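Long-range contacts in response regulator receiver protein (Sinorhizobium medicae, PDB 2RDM), which probably acts as a phosphorylation-controlled receiver in two-component signalling, taking a phosphoryl group onto an aspartate, although its specific role is unknown: residues Ala41-Lys46 with Gln68-Ala73; Asp52-Ile58 with Met80-Ser86; Thr24-Phe30 with Leu113-Ser118. The protein carries 1 engineered substitution. All blocks are in the same frame, centred on the assembly; numbering follows the deposited sequence.

How the contacts relate
The three contacts form a layered section through one receiver domain. Contact 2, the pairing of the two strands 53-57 and 82-86, has its centre about 2 Å from that of the chain; contacts 1 and 3 are helix packings on opposite sides of that centre, their own centres about 20 Å apart. Contact 1 rests on contact 2 through Ala-73 CB to Ile-82 CD1 (3.8 Å) and, just before the strand, Leu-45 CD2 to Met-80 CE (3.9 Å). Contact 3 meets the other face through Val-117 CG2, 3.8 Å from Val-55 CG2 and 4.0 Å from Val-83 CG2. The predicted phosphorylation site, Asp-57, belongs to contact 2, where a glycerol sits beside it.

Contact 1 of 3, residues Ala41-Lys46 with Gln68-Ala73; sequences AIEMLK and QVARVA. Engineered in segment 41-46: Met-44 (natural residue Leu).
Two nearly parallel helices, 38-46 and 66-76, pack side by side on one face of the central sheet of the receiver domain. The segment axes run 9.6 Å apart at 3°, each helix keeping i to i+4 bonds such as Leu-45 N to Ala-41 O (2.9 Å). In register, CA of Ile-42 lies 5.8 Å from CA of Val-69, and CA of Leu-45 6.3 Å from CA of Ala-73. The interface is apolar and buries 329 Å². Ile-42, in the mt rotamer, brings CG1 to 3.9 Å from Val-72 CG2 and 4.2 Å from Val-69 CG2. Ala-41 CB meets Val-69 CG1 at 3.9 Å. One turn on, Leu-45 (also mt) sends CD1 to 3.9 Å from Ala-73 CB and 4.1 Å from Val-69 CG1. Both valines have chi1 t. At the outer margin Lys-46 runs its extended aliphatic chain alongside, CE 4.1 Å from Val-72 CG1. Such parallel neighbours follow from the right-handed crossovers of the CheY-like fold. Beneath the pair, Ala-41 and Leu-45 rest on Leu-9 of strand 7-11, Val-69 on Thr-56 and Ala-73 on Val-54 of strand 53-57, and Ala-70 on Ile-82 and Tyr-84 of strand 82-86.

Contact 2 of 3, residues Asp52-Ile58 with Met80-Ser86; sequences DGVVTDI and MPIVYIS. With GOL (glycerol), chain D.
A glycerol, probably from the crystallisation liquor, occupies the C-terminal end of this parallel strand pair beside Asp-57, the predicted phosphorylation site, unmodified here. Its O3 donates a hydrogen bond to Ile-85 O (2.8 Å) and lies 3.2 Å from Asp-57 OD1; its O2 accepts a weak one from Ile-58 N (3.0 Å). Strands 53-57 and 82-86, ends of a beta-alpha-beta unit through helix 66-76 of the CheY-like fold, run at 22°, axes 4.5 Å apart, with Val-54 opposite Ile-82, Val-55 opposite Val-83, Thr-56 opposite Tyr-84 and Asp-57 opposite Ile-85. Four good bonds join them: Val-54 N to Pro-81 O (3.0 Å), Val-83 N to Val-54 O (2.9 Å), Thr-56 N to Val-83 O (2.9 Å) and Ile-85 N to Thr-56 O (2.8 Å). Val-55 CG1 meets Ile-85 CG1 (3.7 Å) on one face, Val-54 CB meets Ile-82 CD1 (3.8 Å) on the other. Ile-58 (mm) lays CD1 3.5 Å from Tyr-84 CD1. Asp-12 lies close to Asp-57, and Asp-13 N bonds Asp-57 OD2, consistent with the acidic pocket of receiver domains. Strand 7-11 flanks 53-57, strand 102-105 flanks 82-86; helix 66-76 covers the Ile-82 and Tyr-84 face, helix 110-122 the Val-55 and Val-83 face.

Contact 3 of 3, residues Thr24-Phe30 with Leu113-Ser118; sequences TLTDAGF and LITAVS
Leu-113 opens the helical segment 113-118, its CD2 lying 4.2 Å from Thr-24 CG2 and 4.4 Å from Leu-25 CG. Ile-114 makes the most contacts (78 Å² covered): its CA is 6.9 Å from that of Leu-25, and with both chi angles in the m well its CD1 is 3.7 Å from Leu-25 CD2, 3.7 Å from Ala-28 CB, 3.8 Å from Thr-24 CG2 and 4.3 Å from Phe-30 CE2. Val-117, with chi1 t, sets CG1 3.7 Å from Phe-30 CZ and CG2 4.2 Å from Leu-25 CD2. Ser-118 OG donates to Ile-114 O (2.7 Å) and lies 3.9 Å from Phe-30 CZ at the ring edge. Helix 15-27 ends in a Schellman motif: Gly-29 takes phi 107°, and Phe-30 N bonds back to Leu-25 O (3.0 Å), turning Phe-30 (chi1 m) toward the facing helix. This joins the first and last helices of the receiver fold on one face of the sheet, over Ile-8 and Val-55, and Ala-111 of a neighbouring subunit packs against Ala-28 and Ile-114. With no polar bond between the segments, the 328 Å² interface relies on fit of shape and on burying methyl groups and the Phe-30 ring.

Contact 1 of 3, residues Ala41-Lys46 with Gln68-Ala73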
ATOM      1  N   ALA A  41      13.223  19.670 -21.027  1.00 31.68           N
ATOM      2  CA  ALA A  41      12.256  19.344 -19.957  1.00 29.49           C
ATOM      3  C   ALA A  41      12.485  20.183 -18.688  1.00 28.91           C
ATOM      4  O   ALA A  41      11.536  20.734 -18.108  1.00 29.36           O
ATOM      5  CB  ALA A  41      12.299  17.853 -19.639  1.00 27.58           C
ATOM      6  N   ILE A  42      13.740  20.302 -18.271  1.00 29.76           N
ATOM      7  CA  ILE A  42      14.102  21.081 -17.064  1.00 31.79           C
ATOM      8  C   ILE A  42      13.785  22.577 -17.250  1.00 29.29           C
ATOM      9  O   ILE A  42      13.214  23.213 -16.361  1.00 34.33           O
ATOM     10  CB  ILE A  42      15.580  20.821 -16.670  1.00 30.11           C
ATOM     11  CG1 ILE A  42      15.709  19.398 -16.115  1.00 32.56           C
ATOM     12  CG2 ILE A  42      16.104  21.846 -15.645  1.00 29.75           C
ATOM     13  CD1 ILE A  42      17.114  18.873 -16.024  1.00 33.10           C
ATOM     14  N   GLU A  43      14.096  23.100 -18.433  1.00 34.49           N
ATOM     15  CA  GLU A  43      13.765  24.482 -18.785  1.00 33.09           C
ATOM     16  C   GLU A  43      12.263  24.740 -18.653  1.00 31.00           C
ATOM     17  O   GLU A  43      11.857  25.727 -18.040  1.00 38.40           O
ATOM     18  CB  GLU A  43      14.246  24.809 -20.199  1.00 37.32           C
ATOM     19  CG  GLU A  43      14.016  26.259 -20.614  1.00 43.78           C
ATOM     20  CD  GLU A  43      14.556  26.549 -22.002  1.00 44.69           C
ATOM     21  OE1 GLU A  43      14.053  25.952 -22.971  1.00 51.60           O
ATOM     22  OE2 GLU A  43      15.486  27.372 -22.124  1.00 58.42           O
HETATM   23  N   MSE A  44      11.476  23.831 -19.178  1.00 33.90           N
HETATM   24  CA  MSE A  44      10.061  23.929 -19.070  1.00 35.51           C
HETATM   25  C   MSE A  44       9.569  23.878 -17.635  1.00 35.14           C
HETATM   26  O   MSE A  44       8.760  24.670 -17.234  1.00 34.82           O
HETATM   27  CB  MSE A  44       9.405  22.885 -19.942  1.00 37.92           C
HETATM   28  CG  MSE A  44       7.959  23.027 -20.056  1.00 49.11           C
HETATM   29 SE   MSE A  44       7.345  24.474 -21.153  0.75 62.53          SE
HETATM   30  CE  MSE A  44       8.826  24.646 -22.209  1.00 47.39           C
ATOM     31  N   LEU A  45      10.082  22.943 -16.869  1.00 32.39           N
ATOM     32  CA  LEU A  45       9.750  22.839 -15.443  1.00 30.58           C
ATOM     33  C   LEU A  45      10.070  24.130 -14.695  1.00 34.45           C
ATOM     34  O   LEU A  45       9.268  24.596 -13.887  1.00 32.74           O
ATOM     35  CB  LEU A  45      10.474  21.656 -14.797  1.00 28.61           C
ATOM     36  CG  LEU A  45       9.859  20.286 -15.089  1.00 29.45           C
ATOM     37  CD1 LEU A  45      10.874  19.158 -14.966  1.00 28.38           C
ATOM     38  CD2 LEU A  45       8.650  20.011 -14.195  1.00 29.42           C
ATOM     39  N   LYS A  46      11.214  24.725 -15.017  1.00 32.00           N
ATOM     40  CA  LYS A  46      11.674  25.945 -14.347  0.50 37.20           C
ATOM     41  C   LYS A  46      10.996  27.224 -14.847  1.00 37.50           C
ATOM     42  O   LYS A  46      11.153  28.286 -14.248  1.00 38.07           O
ATOM     43  CB  LYS A  46      13.193  26.083 -14.472  0.50 37.49           C
ATOM     44  CG  LYS A  46      13.977  25.134 -13.580  0.50 38.95           C
ATOM     45  CD  LYS A  46      15.475  25.369 -13.720  0.50 45.36           C
ATOM     46  CE  LYS A  46      16.281  24.451 -12.807  0.50 46.67           C
ATOM     47  NZ  LYS A  46      16.042  24.723 -11.362  0.50 44.04           N
ATOM     48  N   GLN A  68      17.838  13.188 -13.482  1.00 30.09           N
ATOM     49  CA  GLN A  68      17.992  14.585 -13.108  0.50 30.51           C
ATOM     50  C   GLN A  68      16.739  15.404 -13.408  1.00 29.91           C
ATOM     51  O   GLN A  68      16.371  16.301 -12.624  1.00 33.38           O
ATOM     52  CB  GLN A  68      19.232  15.196 -13.756  0.50 31.56           C
ATOM     53  CG  GLN A  68      19.631  16.549 -13.182  0.50 37.18           C
ATOM     54  CD  GLN A  68      19.495  16.655 -11.660  0.50 35.62           C
ATOM     55  OE1 GLN A  68      20.020  15.833 -10.906  0.50 31.21           O
ATOM     56  NE2 GLN A  68      18.810  17.695 -11.209  0.50 32.18           N
ATOM     57  N   VAL A  69      16.045  15.067 -14.502  1.00 27.31           N
ATOM     58  CA  VAL A  69      14.760  15.710 -14.843  1.00 31.43           C
ATOM     59  C   VAL A  69      13.775  15.541 -13.687  1.00 31.58           C
ATOM     60  O   VAL A  69      13.132  16.509 -13.258  1.00 27.72           O
ATOM     61  CB  VAL A  69      14.117  15.139 -16.150  1.00 30.34           C
ATOM     62  CG1 VAL A  69      12.724  15.758 -16.386  1.00 26.41           C
ATOM     63  CG2 VAL A  69      14.999  15.430 -17.349  1.00 28.83           C
ATOM     64  N   ALA A  70      13.686  14.314 -13.177  1.00 27.84           N
ATOM     65  CA  ALA A  70      12.746  14.009 -12.089  1.00 28.76           C
ATOM     66  C   ALA A  70      13.073  14.757 -10.787  1.00 29.38           C
ATOM     67  O   ALA A  70      12.164  15.195 -10.072  1.00 29.89           O
ATOM     68  CB  ALA A  70      12.685  12.502 -11.863  1.00 25.35           C
ATOM     69  N   ARG A  71      14.362  14.913 -10.492  1.00 28.36           N
ATOM     70  CA  ARG A  71      14.808  15.644  -9.304  1.00 28.19           C
ATOM     71  C   ARG A  71      14.372  17.091  -9.381  1.00 33.06           C
ATOM     72  O   ARG A  71      13.839  17.623  -8.408  1.00 31.06           O
ATOM     73  CB  ARG A  71      16.321  15.552  -9.119  1.00 31.57           C
ATOM     74  CG  ARG A  71      16.781  14.137  -8.914  1.00 30.75           C
ATOM     75  CD  ARG A  71      18.135  14.019  -8.220  1.00 39.71           C
ATOM     76  NE  ARG A  71      18.728  12.731  -8.575  1.00 38.21           N
ATOM     77  CZ  ARG A  71      18.362  11.568  -8.042  1.00 47.28           C
ATOM     78  NH1 ARG A  71      17.414  11.525  -7.094  1.00 36.95           N
ATOM     79  NH2 ARG A  71      18.947  10.449  -8.456  1.00 45.94           N
ATOM     80  N   VAL A  72      14.572  17.707 -10.549  1.00 32.75           N
ATOM     81  CA  VAL A  72      14.127  19.096 -10.773  1.00 33.65           C
ATOM     82  C   VAL A  72      12.608  19.218 -10.611  1.00 29.73           C
ATOM     83  O   VAL A  72      12.118  20.110  -9.898  1.00 32.23           O
ATOM     84  CB  VAL A  72      14.583  19.627 -12.144  1.00 31.79           C
ATOM     85  CG1 VAL A  72      14.017  21.008 -12.396  1.00 30.52           C
ATOM     86  CG2 VAL A  72      16.105  19.676 -12.201  1.00 29.77           C
ATOM     87  N   ALA A  73      11.871  18.293 -11.228  1.00 29.29           N
ATOM     88  CA  ALA A  73      10.398  18.267 -11.091  1.00 29.41           C
ATOM     89  C   ALA A  73       9.970  18.206  -9.630  1.00 30.56           C
ATOM     90  O   ALA A  73       9.054  18.932  -9.208  1.00 29.76           O
ATOM     91  CB  ALA A  73       9.786  17.099 -11.900  1.00 26.11           C
TER

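Contact 2 of 3, residues Asp52-Ile58 with Met80-Ser86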
ATOM      1  N   ASP A  52       1.525  19.021 -14.490  1.00 28.40           N
ATOM      2  CA  ASP A  52       0.871  18.161 -13.518  1.00 31.38           C
ATOM      3  C   ASP A  52       1.502  16.782 -13.373  1.00 27.28           C
ATOM      4  O   ASP A  52       1.235  16.085 -12.405  1.00 27.67           O
ATOM      5  CB  ASP A  52      -0.601  18.027 -13.868  1.00 32.02           C
ATOM      6  CG  ASP A  52      -1.303  19.375 -13.934  1.00 36.43           C
ATOM      7  OD1 ASP A  52      -1.359  20.068 -12.898  1.00 39.79           O
ATOM      8  OD2 ASP A  52      -1.779  19.734 -15.031  1.00 32.78           O
ATOM      9  N   GLY A  53       2.339  16.384 -14.319  1.00 28.60           N
ATOM     10  CA  GLY A  53       2.990  15.090 -14.209  1.00 28.25           C
ATOM     11  C   GLY A  53       4.088  15.046 -15.233  1.00 24.82           C
ATOM     12  O   GLY A  53       4.091  15.842 -16.179  1.00 25.77           O
ATOM     13  N   VAL A  54       5.023  14.123 -15.062  1.00 26.73           N
ATOM     14  CA  VAL A  54       6.191  14.106 -15.917  1.00 24.00           C
ATOM     15  C   VAL A  54       6.430  12.667 -16.373  1.00 26.24           C
ATOM     16  O   VAL A  54       6.511  11.772 -15.541  1.00 27.82           O
ATOM     17  CB  VAL A  54       7.452  14.659 -15.181  1.00 26.86           C
ATOM     18  CG1 VAL A  54       8.701  14.496 -16.043  1.00 32.12           C
ATOM     19  CG2 VAL A  54       7.262  16.138 -14.778  1.00 27.11           C
ATOM     20  N   VAL A  55       6.483  12.474 -17.685  1.00 24.82           N
ATOM     21  CA  VAL A  55       6.833  11.184 -18.288  1.00 27.99           C
ATOM     22  C   VAL A  55       8.138  11.371 -19.059  1.00 28.27           C
ATOM     23  O   VAL A  55       8.148  12.064 -20.086  1.00 28.49           O
ATOM     24  CB  VAL A  55       5.725  10.683 -19.241  1.00 28.94           C
ATOM     25  CG1 VAL A  55       6.104   9.364 -19.835  1.00 25.87           C
ATOM     26  CG2 VAL A  55       4.399  10.498 -18.511  1.00 22.75           C
ATOM     27  N   THR A  56       9.217  10.738 -18.590  1.00 30.06           N
ATOM     28  CA  THR A  56      10.559  11.029 -19.118  1.00 28.89           C
ATOM     29  C   THR A  56      11.383   9.781 -19.419  1.00 25.75           C
ATOM     30  O   THR A  56      11.374   8.837 -18.642  1.00 28.40           O
ATOM     31  CB  THR A  56      11.373  12.000 -18.174  1.00 28.92           C
ATOM     32  OG1 THR A  56      12.651  12.323 -18.758  1.00 33.50           O
ATOM     33  CG2 THR A  56      11.605  11.403 -16.771  1.00 27.22           C
ATOM     34  N   ASP A  57      12.111   9.809 -20.540  1.00 28.00           N
ATOM     35  CA  ASP A  57      13.200   8.839 -20.806  1.00 32.30           C
ATOM     36  C   ASP A  57      14.293   8.891 -19.753  1.00 32.94           C
ATOM     37  O   ASP A  57      14.499   9.922 -19.137  1.00 30.73           O
ATOM     38  CB  ASP A  57      13.921   9.171 -22.114  1.00 35.35           C
ATOM     39  CG  ASP A  57      13.089   8.934 -23.332  1.00 45.88           C
ATOM     40  OD1 ASP A  57      11.915   8.526 -23.204  1.00 46.43           O
ATOM     41  OD2 ASP A  57      13.634   9.171 -24.435  1.00 46.26           O
ATOM     42  N   ILE A  58      15.062   7.810 -19.624  1.00 31.34           N
ATOM     43  CA  ILE A  58      16.238   7.821 -18.758  1.00 34.71           C
ATOM     44  C   ILE A  58      17.423   8.459 -19.485  1.00 41.27           C
ATOM     45  O   ILE A  58      18.099   9.328 -18.933  1.00 43.17           O
ATOM     46  CB  ILE A  58      16.608   6.384 -18.262  1.00 38.31           C
ATOM     47  CG1 ILE A  58      15.514   5.842 -17.339  1.00 40.05           C
ATOM     48  CG2 ILE A  58      17.964   6.363 -17.551  1.00 44.52           C
ATOM     49  CD1 ILE A  58      14.944   6.891 -16.428  1.00 43.22           C
HETATM   50  N   MSE A  80       4.989  15.626  -7.359  1.00 29.38           N
HETATM   51  CA  MSE A  80       4.862  15.483  -8.810  1.00 26.35           C
HETATM   52  C   MSE A  80       4.864  14.010  -9.199  1.00 28.88           C
HETATM   53  O   MSE A  80       5.773  13.294  -8.799  1.00 27.26           O
HETATM   54  CB  MSE A  80       6.036  16.151  -9.534  1.00 24.08           C
HETATM   55  CG  MSE A  80       5.854  16.161 -11.051  1.00 23.62           C
HETATM   56 SE   MSE A  80       4.517  17.546 -11.606  0.75 32.07          SE
HETATM   57  CE  MSE A  80       5.804  18.998 -11.777  1.00 30.93           C
ATOM     58  N   PRO A  81       3.824  13.555  -9.916  1.00 31.62           N
ATOM     59  CA  PRO A  81       3.817  12.249 -10.562  1.00 25.50           C
ATOM     60  C   PRO A  81       5.010  12.083 -11.513  1.00 25.52           C
ATOM     61  O   PRO A  81       5.247  12.931 -12.367  1.00 26.40           O
ATOM     62  CB  PRO A  81       2.511  12.266 -11.347  1.00 31.05           C
ATOM     63  CG  PRO A  81       1.608  13.125 -10.492  1.00 31.09           C
ATOM     64  CD  PRO A  81       2.523  14.238 -10.063  1.00 28.79           C
ATOM     65  N   ILE A  82       5.759  11.007 -11.343  1.00 23.96           N
ATOM     66  CA  ILE A  82       6.950  10.799 -12.165  1.00 24.05           C
ATOM     67  C   ILE A  82       6.868   9.386 -12.729  1.00 23.83           C
ATOM     68  O   ILE A  82       6.770   8.432 -11.958  1.00 24.09           O
ATOM     69  CB  ILE A  82       8.249  10.946 -11.341  1.00 30.49           C
ATOM     70  CG1 ILE A  82       8.394  12.357 -10.753  1.00 29.47           C
ATOM     71  CG2 ILE A  82       9.485  10.535 -12.171  1.00 27.84           C
ATOM     72  CD1 ILE A  82       8.667  13.457 -11.756  1.00 25.60           C
ATOM     73  N   VAL A  83       6.846   9.277 -14.057  1.00 25.62           N
ATOM     74  CA  VAL A  83       6.947   7.988 -14.744  1.00 23.84           C
ATOM     75  C   VAL A  83       8.190   8.025 -15.618  1.00 24.23           C
ATOM     76  O   VAL A  83       8.293   8.863 -16.519  1.00 27.60           O
ATOM     77  CB  VAL A  83       5.720   7.682 -15.637  1.00 24.51           C
ATOM     78  CG1 VAL A  83       5.872   6.320 -16.334  1.00 24.69           C
ATOM     79  CG2 VAL A  83       4.407   7.690 -14.813  1.00 27.01           C
ATOM     80  N   TYR A  84       9.096   7.083 -15.390  1.00 26.11           N
ATOM     81  CA  TYR A  84      10.273   6.934 -16.240  1.00 27.11           C
ATOM     82  C   TYR A  84      10.006   5.930 -17.342  1.00 29.27           C
ATOM     83  O   TYR A  84       9.325   4.930 -17.124  1.00 27.93           O
ATOM     84  CB  TYR A  84      11.461   6.432 -15.434  1.00 27.57           C
ATOM     85  CG  TYR A  84      11.863   7.255 -14.216  1.00 28.42           C
ATOM     86  CD1 TYR A  84      12.590   8.444 -14.354  1.00 29.20           C
ATOM     87  CD2 TYR A  84      11.529   6.830 -12.928  1.00 28.58           C
ATOM     88  CE1 TYR A  84      12.979   9.175 -13.241  1.00 32.64           C
ATOM     89  CE2 TYR A  84      11.913   7.556 -11.801  1.00 25.30           C
ATOM     90  CZ  TYR A  84      12.608   8.739 -11.967  1.00 21.03           C
ATOM     91  OH  TYR A  84      13.024   9.422 -10.874  1.00 25.08           O
ATOM     92  N   ILE A  85      10.594   6.158 -18.517  0.50 26.78           N
ATOM     93  CA  ILE A  85      10.438   5.260 -19.662  0.50 29.71           C
ATOM     94  C   ILE A  85      11.826   4.829 -20.128  0.50 25.66           C
ATOM     95  O   ILE A  85      12.602   5.668 -20.577  0.50 18.66           O
ATOM     96  CB  ILE A  85       9.715   5.956 -20.850  0.50 33.97           C
ATOM     97  CG1 ILE A  85       8.340   6.509 -20.450  0.50 30.70           C
ATOM     98  CG2 ILE A  85       9.630   5.035 -22.065  0.50 37.08           C
ATOM     99  CD1 ILE A  85       7.381   5.536 -19.838  0.50 31.91           C
ATOM    100  N   SER A  86      12.053   3.535 -20.070  1.00 33.41           N
ATOM    101  CA  SER A  86      13.351   3.034 -20.397  1.00 38.06           C
ATOM    102  C   SER A  86      13.378   1.903 -21.338  1.00 43.28           C
ATOM    103  O   SER A  86      12.480   1.139 -21.408  1.00 43.86           O
ATOM    104  CB  SER A  86      14.105   2.678 -19.167  1.00 42.28           C
ATOM    105  OG  SER A  86      13.764   1.397 -18.780  1.00 56.32           O
TER
HETATM  106  C1  GOL D 131      17.147   4.723 -23.469  1.00 73.77           C
HETATM  107  O1  GOL D 131      16.826   3.349 -23.418  1.00 75.48           O
HETATM  108  C2  GOL D 131      15.938   5.596 -23.131  1.00 70.00           C
HETATM  109  O2  GOL D 131      15.888   5.853 -21.745  1.00 59.13           O
HETATM  110  C3  GOL D 131      14.641   4.945 -23.601  1.00 70.93           C
HETATM  111  O3  GOL D 131      13.531   5.715 -23.199  1.00 68.47           O

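Contact 3 of 3, residues Thr24-Phe30 with Leu113-Ser118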
ATOM      1  N   THR A  24      -1.169   8.665 -27.389  1.00 38.26           N
ATOM      2  CA  THR A  24      -1.702   7.828 -26.305  1.00 39.29           C
ATOM      3  C   THR A  24      -2.220   8.698 -25.162  1.00 35.47           C
ATOM      4  O   THR A  24      -3.358   8.543 -24.719  1.00 35.41           O
ATOM      5  CB  THR A  24      -0.638   6.817 -25.793  1.00 39.48           C
ATOM      6  OG1 THR A  24      -0.352   5.875 -26.829  1.00 44.84           O
ATOM      7  CG2 THR A  24      -1.121   6.056 -24.561  1.00 40.28           C
ATOM      8  N   LEU A  25      -1.399   9.654 -24.732  1.00 36.16           N
ATOM      9  CA  LEU A  25      -1.787  10.535 -23.642  1.00 36.68           C
ATOM     10  C   LEU A  25      -2.907  11.512 -24.018  1.00 34.24           C
ATOM     11  O   LEU A  25      -3.801  11.764 -23.205  1.00 35.46           O
ATOM     12  CB  LEU A  25      -0.563  11.262 -23.062  1.00 35.83           C
ATOM     13  CG  LEU A  25       0.486  10.405 -22.333  1.00 38.01           C
ATOM     14  CD1 LEU A  25       1.829  11.121 -22.247  1.00 40.49           C
ATOM     15  CD2 LEU A  25      -0.004   9.996 -20.942  1.00 40.84           C
ATOM     16  N   THR A  26      -2.881  12.057 -25.239  1.00 37.69           N
ATOM     17  CA  THR A  26      -3.974  12.960 -25.661  1.00 38.86           C
ATOM     18  C   THR A  26      -5.310  12.239 -25.847  1.00 37.35           C
ATOM     19  O   THR A  26      -6.360  12.802 -25.533  1.00 41.96           O
ATOM     20  CB  THR A  26      -3.644  13.805 -26.910  1.00 39.83           C
ATOM     21  OG1 THR A  26      -3.291  12.942 -27.990  1.00 43.13           O
ATOM     22  CG2 THR A  26      -2.505  14.769 -26.628  1.00 36.55           C
ATOM     23  N   ASP A  27      -5.271  10.991 -26.315  1.00 44.66           N
ATOM     24  CA  ASP A  27      -6.490  10.159 -26.406  1.00 47.11           C
ATOM     25  C   ASP A  27      -7.143   9.921 -25.045  1.00 47.34           C
ATOM     26  O   ASP A  27      -8.370   9.877 -24.944  1.00 45.88           O
ATOM     27  CB  ASP A  27      -6.200   8.809 -27.072  1.00 49.22           C
ATOM     28  CG  ASP A  27      -5.907   8.932 -28.556  1.00 51.11           C
ATOM     29  OD1 ASP A  27      -6.243   9.970 -29.163  1.00 55.20           O
ATOM     30  OD2 ASP A  27      -5.323   7.984 -29.119  1.00 58.49           O
ATOM     31  N   ALA A  28      -6.312   9.790 -24.007  1.00 42.10           N
ATOM     32  CA  ALA A  28      -6.778   9.573 -22.639  1.00 40.09           C
ATOM     33  C   ALA A  28      -7.262  10.840 -21.942  1.00 39.32           C
ATOM     34  O   ALA A  28      -7.727  10.779 -20.806  1.00 41.64           O
ATOM     35  CB  ALA A  28      -5.703   8.919 -21.821  1.00 41.14           C
ATOM     36  N   GLY A  29      -7.140  11.981 -22.613  1.00 40.71           N
ATOM     37  CA  GLY A  29      -7.676  13.240 -22.100  1.00 38.49           C
ATOM     38  C   GLY A  29      -6.648  14.236 -21.585  1.00 38.33           C
ATOM     39  O   GLY A  29      -7.016  15.308 -21.099  1.00 33.41           O
ATOM     40  N   PHE A  30      -5.364  13.892 -21.681  1.00 33.04           N
ATOM     41  CA  PHE A  30      -4.295  14.773 -21.185  1.00 34.96           C
ATOM     42  C   PHE A  30      -3.862  15.785 -22.245  1.00 33.86           C
ATOM     43  O   PHE A  30      -3.865  15.479 -23.437  1.00 35.76           O
ATOM     44  CB  PHE A  30      -3.056  13.968 -20.751  1.00 30.17           C
ATOM     45  CG  PHE A  30      -3.329  12.960 -19.668  1.00 35.30           C
ATOM     46  CD1 PHE A  30      -3.376  13.351 -18.338  1.00 30.81           C
ATOM     47  CD2 PHE A  30      -3.545  11.617 -19.981  1.00 35.55           C
ATOM     48  CE1 PHE A  30      -3.641  12.416 -17.326  1.00 33.55           C
ATOM     49  CE2 PHE A  30      -3.806  10.675 -18.981  1.00 37.38           C
ATOM     50  CZ  PHE A  30      -3.862  11.076 -17.650  1.00 33.55           C
ATOM     51  N   LEU A 113       0.845   2.665 -19.636  1.00 25.79           N
ATOM     52  CA  LEU A 113       1.322   4.033 -19.513  1.00 28.49           C
ATOM     53  C   LEU A 113       0.232   4.889 -18.859  1.00 27.25           C
ATOM     54  O   LEU A 113       0.501   5.647 -17.917  1.00 29.39           O
ATOM     55  CB  LEU A 113       1.707   4.611 -20.874  1.00 27.40           C
ATOM     56  CG  LEU A 113       2.025   6.117 -20.941  1.00 32.95           C
ATOM     57  CD1 LEU A 113       3.123   6.530 -19.954  1.00 33.15           C
ATOM     58  CD2 LEU A 113       2.420   6.496 -22.364  1.00 32.94           C
ATOM     59  N   ILE A 114      -0.985   4.731 -19.357  1.00 27.94           N
ATOM     60  CA  ILE A 114      -2.141   5.525 -18.903  1.00 26.06           C
ATOM     61  C   ILE A 114      -2.508   5.227 -17.439  1.00 29.43           C
ATOM     62  O   ILE A 114      -2.804   6.146 -16.654  1.00 27.79           O
ATOM     63  CB  ILE A 114      -3.360   5.278 -19.837  1.00 32.44           C
ATOM     64  CG1 ILE A 114      -3.118   5.853 -21.250  1.00 34.45           C
ATOM     65  CG2 ILE A 114      -4.622   5.866 -19.250  1.00 32.40           C
ATOM     66  CD1 ILE A 114      -2.497   7.254 -21.283  1.00 36.24           C
ATOM     67  N   THR A 115      -2.511   3.941 -17.089  1.00 27.71           N
ATOM     68  CA  THR A 115      -2.736   3.489 -15.721  1.00 25.05           C
ATOM     69  C   THR A 115      -1.689   4.064 -14.769  1.00 28.78           C
ATOM     70  O   THR A 115      -2.037   4.573 -13.729  1.00 25.29           O
ATOM     71  CB  THR A 115      -2.778   1.937 -15.633  1.00 24.27           C
ATOM     72  OG1 THR A 115      -3.866   1.459 -16.439  1.00 28.32           O
ATOM     73  CG2 THR A 115      -2.995   1.498 -14.203  1.00 30.77           C
ATOM     74  N   ALA A 116      -0.413   4.018 -15.153  1.00 21.32           N
ATOM     75  CA  ALA A 116       0.657   4.561 -14.329  1.00 24.79           C
ATOM     76  C   ALA A 116       0.462   6.048 -14.072  1.00 28.71           C
ATOM     77  O   ALA A 116       0.518   6.494 -12.926  1.00 26.53           O
ATOM     78  CB  ALA A 116       2.018   4.320 -14.997  1.00 24.41           C
ATOM     79  N   VAL A 117       0.196   6.801 -15.131  1.00 29.29           N
ATOM     80  CA  VAL A 117       0.063   8.259 -15.025  1.00 25.61           C
ATOM     81  C   VAL A 117      -1.144   8.600 -14.142  1.00 23.32           C
ATOM     82  O   VAL A 117      -1.011   9.379 -13.194  1.00 27.04           O
ATOM     83  CB  VAL A 117      -0.029   8.926 -16.434  1.00 27.56           C
ATOM     84  CG1 VAL A 117      -0.415  10.387 -16.350  1.00 26.81           C
ATOM     85  CG2 VAL A 117       1.324   8.824 -17.148  1.00 24.75           C
ATOM     86  N   SER A 118      -2.279   7.966 -14.430  1.00 24.30           N
ATOM     87  CA  SER A 118      -3.560   8.253 -13.721  1.00 25.16           C
ATOM     88  C   SER A 118      -3.503   7.888 -12.244  1.00 25.54           C
ATOM     89  O   SER A 118      -3.989   8.639 -11.380  1.00 28.47           O
ATOM     90  CB  SER A 118      -4.706   7.478 -14.389  1.00 27.26           C
ATOM     91  OG  SER A 118      -4.784   7.752 -15.780  1.00 28.01           O
TER